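Local coordinates for protein CRISPR-associated endonuclease Cas9 (Campylobacter jejuni subsp. jejuni serotype O:2, PDB 5X2H) that cleaves both strands of invading DNA as an RNA-guided CRISPR endonuclease, using separate HNH and RuvC-like nuclease domains, at residues 768-779 with 794-805. Residues are numbered along the deposited sequence; the frame is centred on the assembly and turned at random.
Sequences VSLIVSKHDNKF and NEKEVIAKSIGI. With nucleotides of chain C.
Leu770 and Ile803 exchange paired backbone hydrogen bonds, as do Val772 and Ala800, joining strands 769-773 and 799-804 as antiparallel neighbours in the PAM-interacting domain. The register slips by one residue between these pairs: a G1 beta bulge sets Ser802 and Ile803 together opposite Leu770, and Ser802 adopts positive phi and psi (64°, 48°). Next, Lys774 N donates to Val798 O, and the Asn777 carboxamide continues the pairing. Its OD1 accepts from Val798 N at 2.9 Å, from above the carbonyl plane, while ND2 donates to Lys796 O at 3.2 Å, the acceptor lying in the amide plane but met from above its own carbonyl plane.

Apolar contacts line both faces of the pair. On the face shared with Tyr760 and Val758 of strand 756-764, Leu770 CG presses closely on Ile805 CG2 (3.5 Å), the two side chains crossing nearly at right angles, and Val772 CG2 meets Ile803 CD1 at 3.6 Å. Ile771 CG2 touches Ile799 CG2 at 3.8 Å. Farther along, Phe779 CG, anti to the backbone N (chi1 174°), carries the ring to the 794-797 turn, where Asn794 C and Glu795 N lie over one face, offset toward the rim.

The bulge region meets the DNA: Ser802 OG donates to N7 of DG3 of chain C at 2.7 Å, and Gly804 N to OP2 of DT2 of chain C at 2.8 Å. Either purine offers N7, so strand 799-804 makes one purine-type and one sequence-neutral contact.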
# COMPACT_ATOMS: atom_id res chain seq x y z
N VAL A 768 11.56 -25.48 21.82
CA VAL A 768 11.22 -26.58 20.92
C VAL A 768 9.77 -27.00 21.17
O VAL A 768 9.48 -28.19 21.34
CB VAL A 768 12.19 -27.77 21.10
CG1 VAL A 768 12.13 -28.71 19.89
CG2 VAL A 768 13.61 -27.27 21.30
N SER A 769 8.86 -26.03 21.20
CA SER A 769 7.49 -26.28 21.59
C SER A 769 6.54 -25.56 20.64
O SER A 769 6.95 -24.72 19.83
CB SER A 769 7.23 -25.82 23.03
OG SER A 769 7.52 -24.44 23.17
N LEU A 770 5.26 -25.89 20.76
CA LEU A 770 4.22 -25.36 19.89
C LEU A 770 3.30 -24.43 20.65
O LEU A 770 3.10 -24.56 21.86
CB LEU A 770 3.38 -26.48 19.27
CG LEU A 770 4.04 -27.51 18.36
CD1 LEU A 770 3.03 -28.58 17.97
CD2 LEU A 770 4.65 -26.87 17.13
N ILE A 771 2.73 -23.48 19.91
CA ILE A 771 1.57 -22.71 20.33
C ILE A 771 0.42 -23.13 19.42
O ILE A 771 0.55 -23.07 18.19
CB ILE A 771 1.82 -21.20 20.25
CG1 ILE A 771 2.87 -20.77 21.29
CG2 ILE A 771 0.51 -20.43 20.42
CD1 ILE A 771 3.30 -19.30 21.15
N VAL A 772 -0.69 -23.57 20.02
CA VAL A 772 -1.85 -24.02 19.26
C VAL A 772 -3.09 -23.37 19.84
O VAL A 772 -3.10 -22.88 20.97
CB VAL A 772 -1.99 -25.56 19.27
CG1 VAL A 772 -0.71 -26.24 18.79
CG2 VAL A 772 -2.37 -26.06 20.65
N SER A 773 -4.16 -23.38 19.05
CA SER A 773 -5.40 -22.72 19.44
C SER A 773 -6.59 -23.56 18.99
O SER A 773 -6.49 -24.39 18.08
CB SER A 773 -5.50 -21.31 18.86
OG SER A 773 -5.39 -21.34 17.45
N LYS A 774 -7.72 -23.33 19.65
CA LYS A 774 -8.96 -24.02 19.32
C LYS A 774 -9.65 -23.33 18.15
O LYS A 774 -9.63 -22.10 18.05
CB LYS A 774 -9.88 -24.07 20.54
CG LYS A 774 -11.13 -24.93 20.37
CD LYS A 774 -11.73 -25.26 21.72
CE LYS A 774 -13.02 -26.06 21.60
NZ LYS A 774 -14.18 -25.20 21.26
N HIS A 775 -10.27 -24.12 17.27
CA HIS A 775 -10.76 -23.60 16.00
C HIS A 775 -11.73 -22.44 16.21
O HIS A 775 -11.60 -21.39 15.58
CB HIS A 775 -11.42 -24.72 15.19
CG HIS A 775 -12.74 -25.16 15.72
ND1 HIS A 775 -12.87 -26.05 16.76
CD2 HIS A 775 -14.01 -24.83 15.35
CE1 HIS A 775 -14.15 -26.25 17.02
NE2 HIS A 775 -14.86 -25.52 16.17
N ASP A 776 -12.70 -22.61 17.11
CA ASP A 776 -13.71 -21.59 17.34
C ASP A 776 -13.34 -20.61 18.44
O ASP A 776 -14.06 -19.62 18.63
CB ASP A 776 -15.06 -22.25 17.67
CG ASP A 776 -14.97 -23.21 18.84
OD1 ASP A 776 -13.87 -23.36 19.41
OD2 ASP A 776 -16.00 -23.83 19.19
N ASN A 777 -12.25 -20.86 19.16
CA ASN A 777 -11.84 -20.03 20.29
C ASN A 777 -12.96 -19.89 21.32
O ASN A 777 -13.13 -18.85 21.95
CB ASN A 777 -11.35 -18.66 19.83
CG ASN A 777 -10.51 -17.95 20.87
OD1 ASN A 777 -9.38 -18.35 21.15
ND2 ASN A 777 -11.07 -16.90 21.46
N LYS A 778 -13.74 -20.96 21.48
CA LYS A 778 -14.88 -20.97 22.38
C LYS A 778 -14.49 -21.69 23.67
O LYS A 778 -14.10 -22.87 23.63
CB LYS A 778 -16.09 -21.64 21.73
CG LYS A 778 -17.39 -21.45 22.48
CD LYS A 778 -18.53 -22.17 21.77
CE LYS A 778 -19.87 -21.94 22.47
NZ LYS A 778 -20.96 -22.73 21.83
N PHE A 779 -14.59 -20.99 24.79
CA PHE A 779 -14.19 -21.52 26.09
C PHE A 779 -15.27 -22.36 26.76
O PHE A 779 -14.94 -23.24 27.56
CB PHE A 779 -13.80 -20.35 27.02
CG PHE A 779 -13.51 -20.77 28.43
CD1 PHE A 779 -12.30 -21.36 28.76
CD2 PHE A 779 -14.44 -20.55 29.44
CE1 PHE A 779 -12.03 -21.74 30.06
CE2 PHE A 779 -14.18 -20.93 30.74
CZ PHE A 779 -12.97 -21.52 31.05
N ASN A 794 -9.39 -19.34 28.99
CA ASN A 794 -10.31 -18.48 29.70
C ASN A 794 -11.38 -18.01 28.72
O ASN A 794 -11.39 -18.39 27.55
CB ASN A 794 -9.57 -17.30 30.35
CG ASN A 794 -8.74 -16.51 29.36
OD1 ASN A 794 -9.21 -16.15 28.28
ND2 ASN A 794 -7.48 -16.26 29.71
N GLU A 795 -12.29 -17.16 29.21
CA GLU A 795 -13.44 -16.73 28.43
C GLU A 795 -13.06 -15.91 27.20
O GLU A 795 -13.93 -15.70 26.34
CB GLU A 795 -14.40 -15.92 29.31
CG GLU A 795 -15.20 -16.76 30.31
CD GLU A 795 -14.45 -17.06 31.59
OE1 GLU A 795 -15.10 -17.42 32.59
OE2 GLU A 795 -13.20 -16.93 31.61
N LYS A 796 -11.82 -15.45 27.08
CA LYS A 796 -11.44 -14.59 25.96
C LYS A 796 -10.57 -15.26 24.92
O LYS A 796 -10.52 -14.78 23.78
CB LYS A 796 -10.73 -13.32 26.47
CG LYS A 796 -9.22 -13.44 26.57
CD LYS A 796 -8.53 -12.25 25.90
CE LYS A 796 -8.22 -11.14 26.90
NZ LYS A 796 -7.05 -11.46 27.76
N GLU A 797 -9.88 -16.35 25.26
CA GLU A 797 -9.03 -17.03 24.29
C GLU A 797 -8.77 -18.46 24.73
O GLU A 797 -8.60 -18.72 25.93
CB GLU A 797 -7.70 -16.28 24.09
CG GLU A 797 -6.92 -16.05 25.38
CD GLU A 797 -5.74 -15.12 25.19
OE1 GLU A 797 -5.67 -14.46 24.13
OE2 GLU A 797 -4.89 -15.05 26.10
N VAL A 798 -8.74 -19.37 23.77
CA VAL A 798 -8.43 -20.77 24.03
C VAL A 798 -7.15 -21.12 23.29
O VAL A 798 -7.19 -21.62 22.15
CB VAL A 798 -9.59 -21.70 23.62
CG1 VAL A 798 -9.32 -23.12 24.10
CG2 VAL A 798 -10.91 -21.18 24.17
N ILE A 799 -6.01 -20.86 23.92
CA ILE A 799 -4.70 -21.04 23.30
C ILE A 799 -3.82 -21.82 24.27
O ILE A 799 -3.80 -21.53 25.47
CB ILE A 799 -4.06 -19.69 22.94
CG1 ILE A 799 -4.95 -18.90 21.97
CG2 ILE A 799 -2.68 -19.90 22.33
CD1 ILE A 799 -4.44 -17.49 21.68
N ALA A 800 -3.10 -22.80 23.74
CA ALA A 800 -2.16 -23.60 24.52
C ALA A 800 -0.75 -23.31 24.03
O ALA A 800 -0.45 -23.53 22.85
CB ALA A 800 -2.48 -25.09 24.42
N LYS A 801 0.10 -22.82 24.92
CA LYS A 801 1.46 -22.43 24.58
C LYS A 801 2.46 -23.39 25.22
O LYS A 801 2.19 -24.00 26.26
CB LYS A 801 1.76 -21.01 25.05
CG LYS A 801 0.66 -20.01 24.74
CD LYS A 801 1.08 -18.60 25.14
CE LYS A 801 0.01 -17.58 24.77
NZ LYS A 801 0.51 -16.19 24.90
N SER A 802 3.62 -23.52 24.57
CA SER A 802 4.75 -24.29 25.10
C SER A 802 4.42 -25.77 25.23
O SER A 802 4.67 -26.40 26.26
CB SER A 802 5.23 -23.72 26.45
OG SER A 802 5.71 -22.40 26.33
N ILE A 803 3.85 -26.34 24.17
CA ILE A 803 3.58 -27.77 24.10
C ILE A 803 4.75 -28.46 23.42
O ILE A 803 5.00 -28.23 22.23
CB ILE A 803 2.27 -28.06 23.35
CG1 ILE A 803 1.10 -27.35 24.02
CG2 ILE A 803 1.99 -29.56 23.30
CD1 ILE A 803 -0.12 -27.35 23.17
N GLY A 804 5.45 -29.31 24.16
CA GLY A 804 6.60 -30.01 23.60
C GLY A 804 6.20 -30.95 22.47
O GLY A 804 5.16 -31.62 22.53
N ILE A 805 7.03 -30.99 21.43
CA ILE A 805 6.76 -31.84 20.27
C ILE A 805 7.48 -33.18 20.34
O ILE A 805 7.01 -34.15 19.72
CB ILE A 805 7.13 -31.12 18.96
CG1 ILE A 805 8.63 -31.20 18.70
CG2 ILE A 805 6.70 -29.67 19.00
CD1 ILE A 805 9.05 -30.62 17.38
P DT C 2 4.48 -30.71 28.03
OP1 DT C 2 3.23 -31.33 28.53
OP2 DT C 2 4.60 -30.36 26.59
O5' DT C 2 4.77 -29.40 28.89
C5' DT C 2 3.90 -28.29 28.80
C4' DT C 2 3.87 -27.55 30.12
O4' DT C 2 5.22 -27.21 30.52
C3' DT C 2 3.11 -26.23 30.10
O3' DT C 2 2.59 -25.97 31.39
C2' DT C 2 4.21 -25.24 29.73
C1' DT C 2 5.39 -25.81 30.51
N1 DT C 2 6.72 -25.51 29.90
C2 DT C 2 7.50 -24.51 30.42
O2 DT C 2 7.16 -23.82 31.37
N3 DT C 2 8.70 -24.33 29.79
C4 DT C 2 9.19 -25.03 28.71
O4 DT C 2 10.28 -24.80 28.22
C5 DT C 2 8.32 -26.07 28.21
C7 DT C 2 8.75 -26.91 27.04
C6 DT C 2 7.14 -26.26 28.82
P DG C 3 1.66 -24.69 31.63
OP1 DG C 3 0.87 -24.96 32.85
OP2 DG C 3 0.98 -24.35 30.36
O5' DG C 3 2.69 -23.51 31.93
C5' DG C 3 3.38 -23.47 33.17
C4' DG C 3 3.87 -22.07 33.45
O4' DG C 3 5.11 -21.83 32.73
C3' DG C 3 2.92 -20.94 33.04
O3' DG C 3 2.90 -19.94 34.05
C2' DG C 3 3.53 -20.43 31.74
C1' DG C 3 5.01 -20.63 32.00
N9 DG C 3 5.82 -20.78 30.79
C8 DG C 3 5.54 -21.57 29.69
N7 DG C 3 6.45 -21.51 28.77
C5 DG C 3 7.40 -20.63 29.28
C6 DG C 3 8.62 -20.18 28.72
O6 DG C 3 9.12 -20.47 27.63
N1 DG C 3 9.28 -19.30 29.58
C2 DG C 3 8.81 -18.90 30.81
N2 DG C 3 9.59 -18.04 31.50
N3 DG C 3 7.67 -19.32 31.34
C4 DG C 3 7.02 -20.18 30.52
O HOH W 1 5.70 -22.54 22.23